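Local coordinates for protein phospho-2-dehydro-3-deoxyheptonate aldolase (Francisella tularensis, PDB 3TQK) that probably catalyses the condensation of phosphoenolpyruvate with D-erythrose 4-phosphate to DAHP, the first step of chorismate biosynthesis, at residues N301-Q307 / G317-K323; Q276-A281 / M333-L337; R50-G56 / D83-R89; I154-G160 / A178-K183. The contacts are given in a common frame with arbitrary orientation. Numbering follows the deposited sequence.

Interaction 1 of 4, residues N301-Q307 / G317-K323; sequences NLVAGNQ and GQSVTDK. With MN (manganese (II) ion), chain B.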
loop_
_atom_site.group_PDB
_atom_site.type_symbol
_atom_site.label_atom_id
_atom_site.label_comp_id
_atom_site.label_asym_id
_atom_site.label_seq_id
_atom_site.Cartn_x
_atom_site.Cartn_y
_atom_site.Cartn_z
ATOM N N ASN A 301 11.815 -9.553 23.945
ATOM C CA ASN A 301 12.689 -10.667 23.528
ATOM C C ASN A 301 13.419 -11.252 24.739
ATOM O O ASN A 301 13.144 -10.868 25.873
ATOM C CB ASN A 301 13.686 -10.197 22.448
ATOM C CG ASN A 301 13.934 -11.251 21.350
ATOM O OD1 ASN A 301 13.990 -12.462 21.609
ATOM N ND2 ASN A 301 14.098 -10.777 20.117
ATOM N N LEU A 302 14.338 -12.180 24.490
ATOM C CA LEU A 302 15.091 -12.843 25.552
ATOM C C LEU A 302 16.133 -11.912 26.161
ATOM O O LEU A 302 16.229 -11.799 27.385
ATOM C CB LEU A 302 15.769 -14.106 25.012
ATOM C CG LEU A 302 14.815 -15.203 24.530
ATOM C CD1 LEU A 302 15.557 -16.268 23.718
ATOM C CD2 LEU A 302 14.087 -15.828 25.720
ATOM N N VAL A 303 16.914 -11.256 25.303
ATOM C CA VAL A 303 17.902 -10.253 25.732
ATOM C C VAL A 303 17.408 -8.872 25.301
ATOM O O VAL A 303 16.813 -8.726 24.229
ATOM C CB VAL A 303 19.300 -10.545 25.130
ATOM C CG1 VAL A 303 20.323 -9.472 25.543
ATOM C CG2 VAL A 303 19.772 -11.937 25.535
ATOM N N ALA A 304 17.637 -7.869 26.147
ATOM C CA ALA A 304 17.142 -6.511 25.894
ATOM C C ALA A 304 17.906 -5.797 24.766
ATOM O O ALA A 304 19.046 -6.150 24.445
ATOM C CB ALA A 304 17.189 -5.673 27.185
ATOM N N GLY A 305 17.245 -4.803 24.168
ATOM C CA GLY A 305 17.858 -3.914 23.183
ATOM C C GLY A 305 17.864 -4.460 21.771
ATOM O O GLY A 305 16.958 -5.186 21.378
ATOM N N ASN A 306 18.890 -4.089 21.009
ATOM C CA ASN A 306 19.094 -4.623 19.663
ATOM C C ASN A 306 20.565 -4.681 19.239
ATOM O O ASN A 306 21.457 -4.218 19.962
ATOM C CB ASN A 306 18.275 -3.824 18.634
ATOM C CG ASN A 306 18.856 -2.441 18.347
ATOM O OD1 ASN A 306 19.963 -2.109 18.771
ATOM N ND2 ASN A 306 18.100 -1.630 17.620
ATOM N N GLN A 307 20.792 -5.257 18.057
ATOM C CA GLN A 307 22.118 -5.329 17.435
ATOM C C GLN A 307 22.031 -5.153 15.912
ATOM O O GLN A 307 20.950 -5.223 15.318
ATOM C CB GLN A 307 22.781 -6.676 17.750
ATOM C CG GLN A 307 22.058 -7.891 17.130
ATOM C CD GLN A 307 22.511 -9.213 17.713
ATOM O OE1 GLN A 307 23.661 -9.355 18.135
ATOM N NE2 GLN A 307 21.608 -10.190 17.743
ATOM N N GLY A 317 19.214 -14.453 21.002
ATOM C CA GLY A 317 18.000 -13.939 21.631
ATOM C C GLY A 317 17.841 -12.426 21.681
ATOM O O GLY A 317 16.945 -11.929 22.365
ATOM N N GLN A 318 18.698 -11.685 20.973
ATOM C CA GLN A 318 18.593 -10.227 20.943
ATOM C C GLN A 318 18.088 -9.729 19.583
ATOM O O GLN A 318 18.503 -10.234 18.533
ATOM C CB GLN A 318 19.934 -9.593 21.266
ATOM C CG GLN A 318 19.833 -8.116 21.576
ATOM C CD GLN A 318 21.183 -7.485 21.791
ATOM O OE1 GLN A 318 22.116 -7.731 21.032
ATOM N NE2 GLN A 318 21.295 -6.663 22.827
ATOM N N SER A 319 17.205 -8.733 19.604
ATOM C CA SER A 319 16.618 -8.220 18.372
ATOM C C SER A 319 17.681 -7.749 17.390
ATOM O O SER A 319 18.660 -7.110 17.761
ATOM C CB SER A 319 15.660 -7.063 18.640
ATOM O OG SER A 319 15.081 -6.609 17.426
ATOM N N VAL A 320 17.452 -8.088 16.130
ATOM C CA VAL A 320 18.277 -7.660 15.016
ATOM C C VAL A 320 17.648 -6.446 14.310
ATOM O O VAL A 320 18.252 -5.870 13.405
ATOM C CB VAL A 320 18.462 -8.848 14.044
ATOM C CG1 VAL A 320 17.782 -8.582 12.699
ATOM C CG2 VAL A 320 19.930 -9.220 13.924
ATOM N N THR A 321 16.436 -6.074 14.733
ATOM C CA THR A 321 15.735 -4.888 14.234
ATOM C C THR A 321 15.485 -3.912 15.406
ATOM O O THR A 321 16.445 -3.426 16.008
ATOM C CB THR A 321 14.420 -5.269 13.469
ATOM O OG1 THR A 321 13.594 -6.114 14.284
ATOM C CG2 THR A 321 14.743 -5.989 12.175
ATOM N N ASP A 322 14.223 -3.635 15.748
ATOM C CA ASP A 322 13.925 -2.627 16.778
ATOM C C ASP A 322 14.299 -3.130 18.179
ATOM O O ASP A 322 14.375 -4.335 18.432
ATOM C CB ASP A 322 12.446 -2.193 16.757
ATOM C CG ASP A 322 12.044 -1.434 15.466
ATOM O OD1 ASP A 322 12.890 -0.727 14.863
ATOM O OD2 ASP A 322 10.858 -1.528 15.085
ATOM N N LYS A 323 14.537 -2.184 19.078
ATOM C CA LYS A 323 14.891 -2.500 20.455
ATOM C C LYS A 323 13.692 -3.098 21.191
ATOM O O LYS A 323 12.581 -2.573 21.117
ATOM C CB LYS A 323 15.414 -1.245 21.171
ATOM C CG LYS A 323 16.777 -0.769 20.640
ATOM C CD LYS A 323 17.189 0.628 21.146
ATOM C CE LYS A 323 18.592 0.997 20.646
ATOM N NZ LYS A 323 18.885 2.455 20.712
HETATM MN MN MN B . 9.214 -3.148 15.399
HETATM O O HOH W 1 16.026 -7.577 21.905
#
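Gly317 opens the second segment with a positive phi, and its carbonyl O accepts a straight hydrogen bond from Val303 N (3.0 Å) and a weak one from Leu302 N (3.4 Å). A CB here would collide with Leu302 CB, so the close approach depends on glycine. The extended side chain of Gln318 then reaches over the corner at Ala304 and Gly305, where Gln318 NE2 donates to Ala304 O at 2.8 Å; the backbone Gln318 O takes a weak bond from Gln307 NE2 (3.2 Å), while Gln307 OE1 is held by Thr315 and Lys311. At Ser319 the backbone O receives Gln307 N (2.8 Å). A water accepts from Ser319 N and donates to the carbonyls of Val303 and Gly305, filling the gap inside the corner. Ser319 OG accepts from Thr321 N (3.1 Å), an ST turn, and donates to Asp322 O (2.6 Å). Thr321 O is bonded by Asn306 ND2 (2.9 Å), whereas Thr321 OG1 pairs with Ser59. Asp322 turns away from residues 301-307, and its OD2 binds the manganese at 2.3 Å, sharing the ion with Cys58, His266 and Glu299. Polar bonds to backbone groups thus fix the loop that presents this metal ligand.

Interaction 2 of 4, residues Q276-A281 / M333-L337; sequences QISVLA and MLEML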
loop_
_atom_site.group_PDB
_atom_site.type_symbol
_atom_site.label_atom_id
_atom_site.label_comp_id
_atom_site.label_asym_id
_atom_site.label_seq_id
_atom_site.Cartn_x
_atom_site.Cartn_y
_atom_site.Cartn_z
ATOM N N GLN A 276 8.655 1.819 26.969
ATOM C CA GLN A 276 7.432 1.007 26.772
ATOM C C GLN A 276 6.652 0.888 28.071
ATOM O O GLN A 276 5.430 1.072 28.093
ATOM C CB GLN A 276 7.761 -0.396 26.241
ATOM C CG GLN A 276 8.171 -0.435 24.765
ATOM C CD GLN A 276 8.288 -1.855 24.215
ATOM O OE1 GLN A 276 7.285 -2.532 24.002
ATOM N NE2 GLN A 276 9.523 -2.305 23.979
ATOM N N ILE A 277 7.383 0.611 29.151
ATOM C CA ILE A 277 6.795 0.421 30.470
ATOM C C ILE A 277 6.138 1.686 31.014
ATOM O O ILE A 277 5.218 1.599 31.821
ATOM C CB ILE A 277 7.842 -0.129 31.497
ATOM C CG1 ILE A 277 7.137 -0.831 32.665
ATOM C CG2 ILE A 277 8.778 0.982 32.003
ATOM C CD1 ILE A 277 8.079 -1.611 33.587
ATOM N N SER A 278 6.592 2.860 30.592
ATOM C CA SER A 278 6.000 4.096 31.101
ATOM C C SER A 278 4.772 4.471 30.274
ATOM O O SER A 278 3.800 4.994 30.816
ATOM C CB SER A 278 7.028 5.234 31.170
ATOM O OG SER A 278 7.252 5.817 29.903
ATOM N N VAL A 279 4.803 4.187 28.970
ATOM C CA VAL A 279 3.601 4.264 28.141
ATOM C C VAL A 279 2.538 3.296 28.677
ATOM O O VAL A 279 1.372 3.660 28.788
ATOM C CB VAL A 279 3.894 3.964 26.653
ATOM C CG1 VAL A 279 2.588 3.772 25.851
ATOM C CG2 VAL A 279 4.753 5.078 26.043
ATOM N N LEU A 280 2.948 2.077 29.029
ATOM C CA LEU A 280 2.030 1.085 29.611
ATOM C C LEU A 280 1.412 1.549 30.934
ATOM O O LEU A 280 0.239 1.284 31.197
ATOM C CB LEU A 280 2.734 -0.260 29.815
ATOM C CG LEU A 280 1.818 -1.415 30.228
ATOM C CD1 LEU A 280 0.754 -1.689 29.170
ATOM C CD2 LEU A 280 2.630 -2.651 30.486
ATOM N N ALA A 281 2.192 2.252 31.753
ATOM C CA ALA A 281 1.689 2.788 33.023
ATOM C C ALA A 281 0.518 3.738 32.810
ATOM O O ALA A 281 -0.446 3.715 33.571
ATOM C CB ALA A 281 2.807 3.498 33.798
HETATM N N MSE A 333 5.318 -6.126 33.150
HETATM C CA MSE A 333 4.311 -5.449 32.365
HETATM C C MSE A 333 2.997 -6.241 32.382
HETATM O O MSE A 333 1.929 -5.653 32.483
HETATM C CB MSE A 333 4.829 -5.212 30.947
HETATM C CG MSE A 333 5.989 -4.226 30.923
HETATM SE SE MSE A 333 6.930 -4.113 29.238
HETATM C CE MSE A 333 5.756 -2.817 28.361
ATOM N N LEU A 334 3.082 -7.567 32.323
ATOM C CA LEU A 334 1.892 -8.408 32.443
ATOM C C LEU A 334 1.260 -8.232 33.832
ATOM O O LEU A 334 0.043 -8.072 33.948
ATOM C CB LEU A 334 2.219 -9.877 32.162
ATOM C CG LEU A 334 2.692 -10.235 30.743
ATOM C CD1 LEU A 334 3.222 -11.659 30.704
ATOM C CD2 LEU A 334 1.591 -10.058 29.698
ATOM N N GLU A 335 2.089 -8.225 34.876
ATOM C CA GLU A 335 1.608 -7.960 36.234
ATOM C C GLU A 335 0.825 -6.646 36.268
ATOM O O GLU A 335 -0.278 -6.588 36.809
ATOM C CB GLU A 335 2.767 -7.909 37.244
ATOM C CG GLU A 335 3.419 -9.266 37.557
ATOM C CD GLU A 335 4.729 -9.140 38.350
ATOM O OE1 GLU A 335 4.985 -8.064 38.942
ATOM O OE2 GLU A 335 5.510 -10.122 38.384
HETATM N N MSE A 336 1.399 -5.600 35.679
HETATM C CA MSE A 336 0.754 -4.291 35.652
HETATM C C MSE A 336 -0.594 -4.332 34.946
HETATM O O MSE A 336 -1.547 -3.711 35.410
HETATM C CB MSE A 336 1.640 -3.266 34.954
HETATM C CG MSE A 336 2.851 -2.849 35.751
HETATM SE SE MSE A 336 4.151 -1.991 34.590
HETATM C CE MSE A 336 3.200 -0.314 34.273
ATOM N N LEU A 337 -0.657 -5.038 33.819
ATOM C CA LEU A 337 -1.894 -5.133 33.038
ATOM C C LEU A 337 -2.979 -5.936 33.766
ATOM O O LEU A 337 -4.158 -5.567 33.731
ATOM C CB LEU A 337 -1.629 -5.734 31.657
ATOM C CG LEU A 337 -1.006 -4.748 30.666
ATOM C CD1 LEU A 337 -0.276 -5.473 29.574
ATOM C CD2 LEU A 337 -2.071 -3.831 30.073
#
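Residues 276-281 and 333-337 belong to two helices that run side by side in the same direction, their short axes 10.6 Å apart and only 4° from parallel. Apolar contact accounts for the whole interface; no hydrogen bond crosses it. Leu280 points toward the other helix and lies between Met333 and Leu337, with Leu280 CD2 3.4 Å from Met333 CB and Leu280 CD1 3.7 Å from Leu337 CD2. Two selenomethionines, Met333 and Met336, reach across from the other helix. Met333 starts sideways, but its end swings across, placing Met333 CE 3.8 Å from Gln276 CB, while Met333 CG meets Ile277 CG1 at 4.0 Å. One turn on, Met336 extends beside Ile277 and Ala281: Ile277 CG1 is 3.7 Å from Met336 SE, and Met336 CE lies 3.7 Å from Ala281 CA. Met336 CE also touches Ala281 CB at 3.9 Å, although that CB points away overall. Within the helices, Leu280 N bonds Gln276 O (2.8 Å) and Leu337 N bonds Met333 O (3.0 Å), whereas Gln276 OE1 accepts from the backbone N of Glu299, a manganese ligand. Beneath the pair runs strand 293-299, with Met333 on Ile298 and Leu337 on Val296. Parallel neighbouring helices flanking a barrel strand in this way are characteristic of the outer helical layer of a TIM barrel.

Interaction 3 of 4, residues R50-G56 / D83-R89; sequences RVAVVVG and DILIIMR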
loop_
_atom_site.group_PDB
_atom_site.type_symbol
_atom_site.label_atom_id
_atom_site.label_comp_id
_atom_site.label_asym_id
_atom_site.label_seq_id
_atom_site.Cartn_x
_atom_site.Cartn_y
_atom_site.Cartn_z
ATOM N N ARG A 50 -11.271 -8.657 29.833
ATOM C CA ARG A 50 -9.850 -8.971 29.729
ATOM C C ARG A 50 -9.205 -8.065 28.686
ATOM O O ARG A 50 -9.885 -7.552 27.796
ATOM C CB ARG A 50 -9.641 -10.427 29.322
ATOM C CG ARG A 50 -9.974 -11.416 30.420
ATOM C CD ARG A 50 -9.435 -12.794 30.099
ATOM N NE ARG A 50 -9.845 -13.228 28.773
ATOM C CZ ARG A 50 -9.347 -14.278 28.134
ATOM N NH1 ARG A 50 -8.404 -15.036 28.698
ATOM N NH2 ARG A 50 -9.801 -14.573 26.915
ATOM N N VAL A 51 -7.902 -7.854 28.818
ATOM C CA VAL A 51 -7.153 -7.047 27.868
ATOM C C VAL A 51 -6.289 -7.995 27.027
ATOM O O VAL A 51 -5.742 -8.947 27.555
ATOM C CB VAL A 51 -6.322 -5.990 28.610
ATOM C CG1 VAL A 51 -5.218 -5.438 27.736
ATOM C CG2 VAL A 51 -7.232 -4.856 29.081
ATOM N N ALA A 52 -6.229 -7.772 25.715
ATOM C CA ALA A 52 -5.416 -8.593 24.810
ATOM C C ALA A 52 -4.005 -8.030 24.775
ATOM O O ALA A 52 -3.831 -6.809 24.739
ATOM C CB ALA A 52 -5.993 -8.585 23.409
ATOM N N VAL A 53 -3.005 -8.908 24.790
ATOM C CA VAL A 53 -1.612 -8.481 24.785
ATOM C C VAL A 53 -0.877 -9.225 23.694
ATOM O O VAL A 53 -0.731 -10.454 23.756
ATOM C CB VAL A 53 -0.930 -8.729 26.148
ATOM C CG1 VAL A 53 0.533 -8.335 26.097
ATOM C CG2 VAL A 53 -1.650 -7.950 27.254
ATOM N N VAL A 54 -0.459 -8.469 22.681
ATOM C CA VAL A 54 0.297 -8.985 21.551
ATOM C C VAL A 54 1.745 -8.666 21.844
ATOM O O VAL A 54 2.163 -7.513 21.774
ATOM C CB VAL A 54 -0.120 -8.326 20.233
ATOM C CG1 VAL A 54 0.801 -8.793 19.075
ATOM C CG2 VAL A 54 -1.583 -8.621 19.939
ATOM N N VAL A 55 2.504 -9.699 22.189
ATOM C CA VAL A 55 3.798 -9.507 22.784
ATOM C C VAL A 55 4.798 -10.451 22.149
ATOM O O VAL A 55 4.534 -11.635 21.977
ATOM C CB VAL A 55 3.738 -9.729 24.321
ATOM C CG1 VAL A 55 3.289 -11.142 24.645
ATOM C CG2 VAL A 55 5.083 -9.449 24.953
ATOM N N GLY A 56 5.954 -9.920 21.788
ATOM C CA GLY A 56 7.011 -10.749 21.247
ATOM C C GLY A 56 8.082 -9.917 20.591
ATOM O O GLY A 56 8.089 -8.695 20.738
ATOM N N ASP A 83 -7.293 -12.542 33.368
ATOM C CA ASP A 83 -7.204 -11.089 33.186
ATOM C C ASP A 83 -6.721 -10.644 31.815
ATOM O O ASP A 83 -7.034 -9.547 31.376
ATOM C CB ASP A 83 -6.263 -10.518 34.246
ATOM C CG ASP A 83 -6.751 -10.792 35.643
ATOM O OD1 ASP A 83 -7.971 -10.647 35.848
ATOM O OD2 ASP A 83 -5.939 -11.144 36.529
ATOM N N ILE A 84 -5.982 -11.509 31.137
ATOM C CA ILE A 84 -5.217 -11.137 29.954
ATOM C C ILE A 84 -5.278 -12.248 28.919
ATOM O O ILE A 84 -5.158 -13.414 29.271
ATOM C CB ILE A 84 -3.742 -10.943 30.367
ATOM C CG1 ILE A 84 -3.494 -9.530 30.864
ATOM C CG2 ILE A 84 -2.804 -11.194 29.233
ATOM C CD1 ILE A 84 -2.072 -9.388 31.417
ATOM N N LEU A 85 -5.461 -11.891 27.650
ATOM C CA LEU A 85 -5.281 -12.843 26.555
ATOM C C LEU A 85 -3.926 -12.556 25.911
ATOM O O LEU A 85 -3.731 -11.486 25.329
ATOM C CB LEU A 85 -6.395 -12.728 25.518
ATOM C CG LEU A 85 -6.299 -13.685 24.319
ATOM C CD1 LEU A 85 -6.364 -15.157 24.758
ATOM C CD2 LEU A 85 -7.386 -13.391 23.286
ATOM N N ILE A 86 -2.992 -13.500 26.048
ATOM C CA ILE A 86 -1.645 -13.359 25.512
ATOM C C ILE A 86 -1.608 -13.952 24.123
ATOM O O ILE A 86 -2.021 -15.101 23.917
ATOM C CB ILE A 86 -0.581 -14.049 26.395
ATOM C CG1 ILE A 86 -0.418 -13.287 27.713
ATOM C CG2 ILE A 86 0.758 -14.088 25.678
ATOM C CD1 ILE A 86 0.304 -14.042 28.778
ATOM N N ILE A 87 -1.150 -13.140 23.174
ATOM C CA ILE A 87 -0.983 -13.553 21.789
ATOM C C ILE A 87 0.454 -13.274 21.410
ATOM O O ILE A 87 0.932 -12.157 21.579
ATOM C CB ILE A 87 -1.891 -12.762 20.837
ATOM C CG1 ILE A 87 -3.363 -12.961 21.217
ATOM C CG2 ILE A 87 -1.634 -13.208 19.382
ATOM C CD1 ILE A 87 -4.314 -12.163 20.370
HETATM N N MSE A 88 1.159 -14.281 20.922
HETATM C CA MSE A 88 2.556 -14.070 20.599
HETATM C C MSE A 88 2.768 -13.424 19.248
HETATM O O MSE A 88 2.228 -13.865 18.239
HETATM C CB MSE A 88 3.371 -15.334 20.593
HETATM C CG MSE A 88 4.799 -14.978 20.163
HETATM SE SE MSE A 88 5.977 -16.256 20.718
HETATM C CE MSE A 88 7.601 -15.823 19.686
ATOM N N ARG A 89 3.632 -12.420 19.260
ATOM C CA ARG A 89 3.978 -11.645 18.088
ATOM C C ARG A 89 4.995 -12.425 17.260
ATOM O O ARG A 89 6.110 -12.710 17.722
ATOM C CB ARG A 89 4.549 -10.312 18.569
ATOM C CG ARG A 89 4.878 -9.303 17.520
ATOM C CD ARG A 89 5.748 -8.193 18.120
ATOM N NE ARG A 89 6.402 -7.495 17.027
ATOM C CZ ARG A 89 5.884 -6.468 16.365
ATOM N NH1 ARG A 89 4.717 -5.954 16.716
ATOM N NH2 ARG A 89 6.557 -5.937 15.348
HETATM O O HOH W 2 4.296 -5.722 19.950
#
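This is a parallel strand pairing between the first two strands of the TIM barrel, 51-56 and 84-89, joined by helix 63-80 in a beta-alpha-beta unit. Six backbone hydrogen bonds alternate along it: Val51 N to Asp83 O (3.2 Å), Leu85 N to Val51 O (3.0 Å), Val53 N to Leu85 O (2.7 Å), Ile87 N to Val53 O (2.8 Å), Val55 N to Ile87 O (3.0 Å) and Arg89 N to Val55 O (3.0 Å). The strand directions differ by 34°, consistent with the strong twist of a closed barrel. Val51, Val53, Val55, Ile84, Ile86 and Met88 share one face, where Val53 CG2 meets Ile84 CG2 and Val55 CG1 meets Ile86 CG2, each at 4.0 Å. On the face of Ala52, Leu85, Val54 and Ile87, Val54 CG2 lies 4.2 Å from Ile87 CB. Gly56 is required by its backbone angles and by the closeness of Arg89. The Arg89 guanidinium extends toward the manganese site and is held by the carbonyls of Pro57 and Cys58. At the other end, Arg50 hydrogen-bonds His81 O and bridges to Asp48 and Glu39; Asp83 hydrogen-bonds Gln342 and bridges to Arg345. Strand 293-299 bonds to the other edge of 51-56, closing the barrel; helices 63-80 and 327-344 cover the Val53 face, and helix 27-45 packs on Ala52 and Leu85 at the barrel's N-terminal end.

Interaction 4 of 4, residues I154-G160 / A178-K183; sequences ITWGAIG and ASIGFK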
loop_
_atom_site.group_PDB
_atom_site.type_symbol
_atom_site.label_atom_id
_atom_site.label_comp_id
_atom_site.label_asym_id
_atom_site.label_seq_id
_atom_site.Cartn_x
_atom_site.Cartn_y
_atom_site.Cartn_z
ATOM N N ILE A 154 -3.075 -18.004 12.145
ATOM C CA ILE A 154 -3.062 -16.660 12.727
ATOM C C ILE A 154 -4.406 -16.358 13.403
ATOM O O ILE A 154 -5.482 -16.500 12.788
ATOM C CB ILE A 154 -2.781 -15.609 11.651
ATOM C CG1 ILE A 154 -1.371 -15.810 11.093
ATOM C CG2 ILE A 154 -2.958 -14.176 12.188
ATOM C CD1 ILE A 154 -0.287 -15.814 12.140
ATOM N N THR A 155 -4.310 -15.959 14.674
ATOM C CA THR A 155 -5.448 -15.558 15.496
ATOM C C THR A 155 -5.811 -14.089 15.286
ATOM O O THR A 155 -6.982 -13.734 15.221
ATOM C CB THR A 155 -5.115 -15.750 16.965
ATOM O OG1 THR A 155 -5.047 -17.155 17.251
ATOM C CG2 THR A 155 -6.174 -15.059 17.871
ATOM N N TRP A 156 -4.787 -13.252 15.196
ATOM C CA TRP A 156 -4.942 -11.816 15.090
ATOM C C TRP A 156 -3.865 -11.297 14.164
ATOM O O TRP A 156 -2.712 -11.685 14.289
ATOM C CB TRP A 156 -4.750 -11.168 16.455
ATOM C CG TRP A 156 -4.810 -9.686 16.452
ATOM C CD1 TRP A 156 -5.910 -8.919 16.677
ATOM C CD2 TRP A 156 -3.728 -8.784 16.249
ATOM N NE1 TRP A 156 -5.583 -7.600 16.610
ATOM C CE2 TRP A 156 -4.245 -7.489 16.357
ATOM C CE3 TRP A 156 -2.368 -8.945 15.972
ATOM C CZ2 TRP A 156 -3.459 -6.361 16.200
ATOM C CZ3 TRP A 156 -1.588 -7.824 15.824
ATOM C CH2 TRP A 156 -2.135 -6.548 15.933
ATOM N N GLY A 157 -4.233 -10.417 13.246
ATOM C CA GLY A 157 -3.263 -9.863 12.301
ATOM C C GLY A 157 -3.298 -8.364 12.253
ATOM O O GLY A 157 -4.229 -7.757 12.753
ATOM N N ALA A 158 -2.292 -7.767 11.622
ATOM C CA ALA A 158 -2.203 -6.320 11.518
ATOM C C ALA A 158 -1.974 -5.859 10.094
ATOM O O ALA A 158 -1.292 -6.538 9.319
ATOM C CB ALA A 158 -1.086 -5.798 12.401
ATOM N N ILE A 159 -2.541 -4.691 9.772
ATOM C CA ILE A 159 -2.154 -3.920 8.604
ATOM C C ILE A 159 -1.284 -2.790 9.123
ATOM O O ILE A 159 -1.684 -2.056 10.033
ATOM C CB ILE A 159 -3.374 -3.358 7.861
ATOM C CG1 ILE A 159 -4.315 -4.499 7.441
ATOM C CG2 ILE A 159 -2.943 -2.547 6.632
ATOM C CD1 ILE A 159 -3.637 -5.562 6.568
ATOM N N GLY A 160 -0.087 -2.653 8.558
ATOM C CA GLY A 160 0.898 -1.695 9.067
ATOM C C GLY A 160 0.572 -0.256 8.746
ATOM O O GLY A 160 -0.305 0.025 7.928
ATOM N N ALA A 178 -8.941 -14.121 10.593
ATOM C CA ALA A 178 -8.377 -13.518 11.798
ATOM C C ALA A 178 -9.013 -12.161 12.089
ATOM O O ALA A 178 -9.486 -11.482 11.185
ATOM C CB ALA A 178 -6.865 -13.351 11.637
ATOM N N SER A 179 -9.032 -11.774 13.356
ATOM C CA SER A 179 -9.287 -10.383 13.699
ATOM C C SER A 179 -8.112 -9.552 13.170
ATOM O O SER A 179 -6.993 -10.057 13.076
ATOM C CB SER A 179 -9.427 -10.219 15.211
ATOM O OG SER A 179 -10.613 -10.825 15.679
ATOM N N ILE A 180 -8.370 -8.295 12.820
ATOM C CA ILE A 180 -7.361 -7.448 12.197
ATOM C C ILE A 180 -7.329 -6.060 12.833
ATOM O O ILE A 180 -8.350 -5.406 12.927
ATOM C CB ILE A 180 -7.624 -7.256 10.696
ATOM C CG1 ILE A 180 -7.664 -8.593 9.962
ATOM C CG2 ILE A 180 -6.559 -6.350 10.071
ATOM C CD1 ILE A 180 -6.335 -9.338 9.989
ATOM N N GLY A 181 -6.151 -5.618 13.249
ATOM C CA GLY A 181 -5.938 -4.247 13.655
ATOM C C GLY A 181 -5.239 -3.459 12.553
ATOM O O GLY A 181 -4.375 -3.995 11.847
ATOM N N PHE A 182 -5.626 -2.188 12.406
ATOM C CA PHE A 182 -5.060 -1.282 11.409
ATOM C C PHE A 182 -4.334 -0.154 12.119
ATOM O O PHE A 182 -4.940 0.612 12.879
ATOM C CB PHE A 182 -6.163 -0.648 10.559
ATOM C CG PHE A 182 -6.905 -1.616 9.675
ATOM C CD1 PHE A 182 -7.854 -2.473 10.200
ATOM C CD2 PHE A 182 -6.681 -1.641 8.308
ATOM C CE1 PHE A 182 -8.560 -3.358 9.376
ATOM C CE2 PHE A 182 -7.400 -2.524 7.479
ATOM C CZ PHE A 182 -8.331 -3.371 8.017
ATOM N N LYS A 183 -3.045 -0.022 11.845
ATOM C CA LYS A 183 -2.235 1.009 12.476
ATOM C C LYS A 183 -2.565 2.390 11.917
ATOM O O LYS A 183 -2.901 2.523 10.744
ATOM C CB LYS A 183 -0.750 0.679 12.301
ATOM C CG LYS A 183 -0.327 -0.542 13.120
ATOM C CD LYS A 183 1.166 -0.608 13.383
ATOM C CE LYS A 183 1.454 -1.054 14.819
ATOM N NZ LYS A 183 2.907 -0.974 15.155
#
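Trp156 lays its indole along the neighbouring strand, with Trp156 CD1 4.0 Å from Ser179 CB and Trp156 NE1 3.9 Å from Gly181 N. The ring occupies the space beside Gly181, where a CB would come tight against Trp156 CZ2; its NE1 hydrogen-bonds to His227. Gly157, on the other face, similarly gives space to the end of Ile180. Between these two faces the backbones pair in parallel, Gly157 N donating to Ser179 O (2.8 Å), Gly181 N to Gly157 O (2.9 Å), Ile159 N to Gly181 O (2.9 Å) and Lys183 N to Ile159 O (3.0 Å). A weak bond from Ser179 N to Thr155 O (3.4 Å) extends the ladder at its start. On the face of Ile159, Ile180 and Phe182, Ile159 CG1 sits 3.9 Å from Ile180 CG2 and 3.7 Å from Phe182 CE2, and helix 191-200 packs on Phe182. Ala178 CB tucks against Ile154, 4.0 Å from Ile154 CG2. At the C-terminal end, Lys183 leads its side chain away from residues 154-160 to a salt bridge with Asp263, near the metal ligand His266. Strands 156-159 and 179-183, linked by helix 167-173, form the fourth and fifth staves of a TIM barrel, whose C-terminal strand ends open onto the metal site, as is usual for this fold.

How the interactions relate
From the N terminus, interaction 3 closes first, bringing 50-56 and 83-89 together around helix 63-80. Interaction 4 follows in series, closing a second beta-alpha-beta loop in the same barrel sheet; Trp156 and Thr155 meet Ile87, and Trp156 also meets Val54, across the barrel interior. Interaction 2 then spans the longest loop, from helix 276-289 to helix 327-344, and interaction 1 is nested within it. The helix of residues 333-337 brings the chain back to the first two barrel strands, since Leu334 and Leu337 pack on Val53 and Ile84 of interaction 3. Interaction 1 touches interaction 2 through Lys323 and Gln276. Together they tie the barrel's strands, its outer helices and the metal-binding loop.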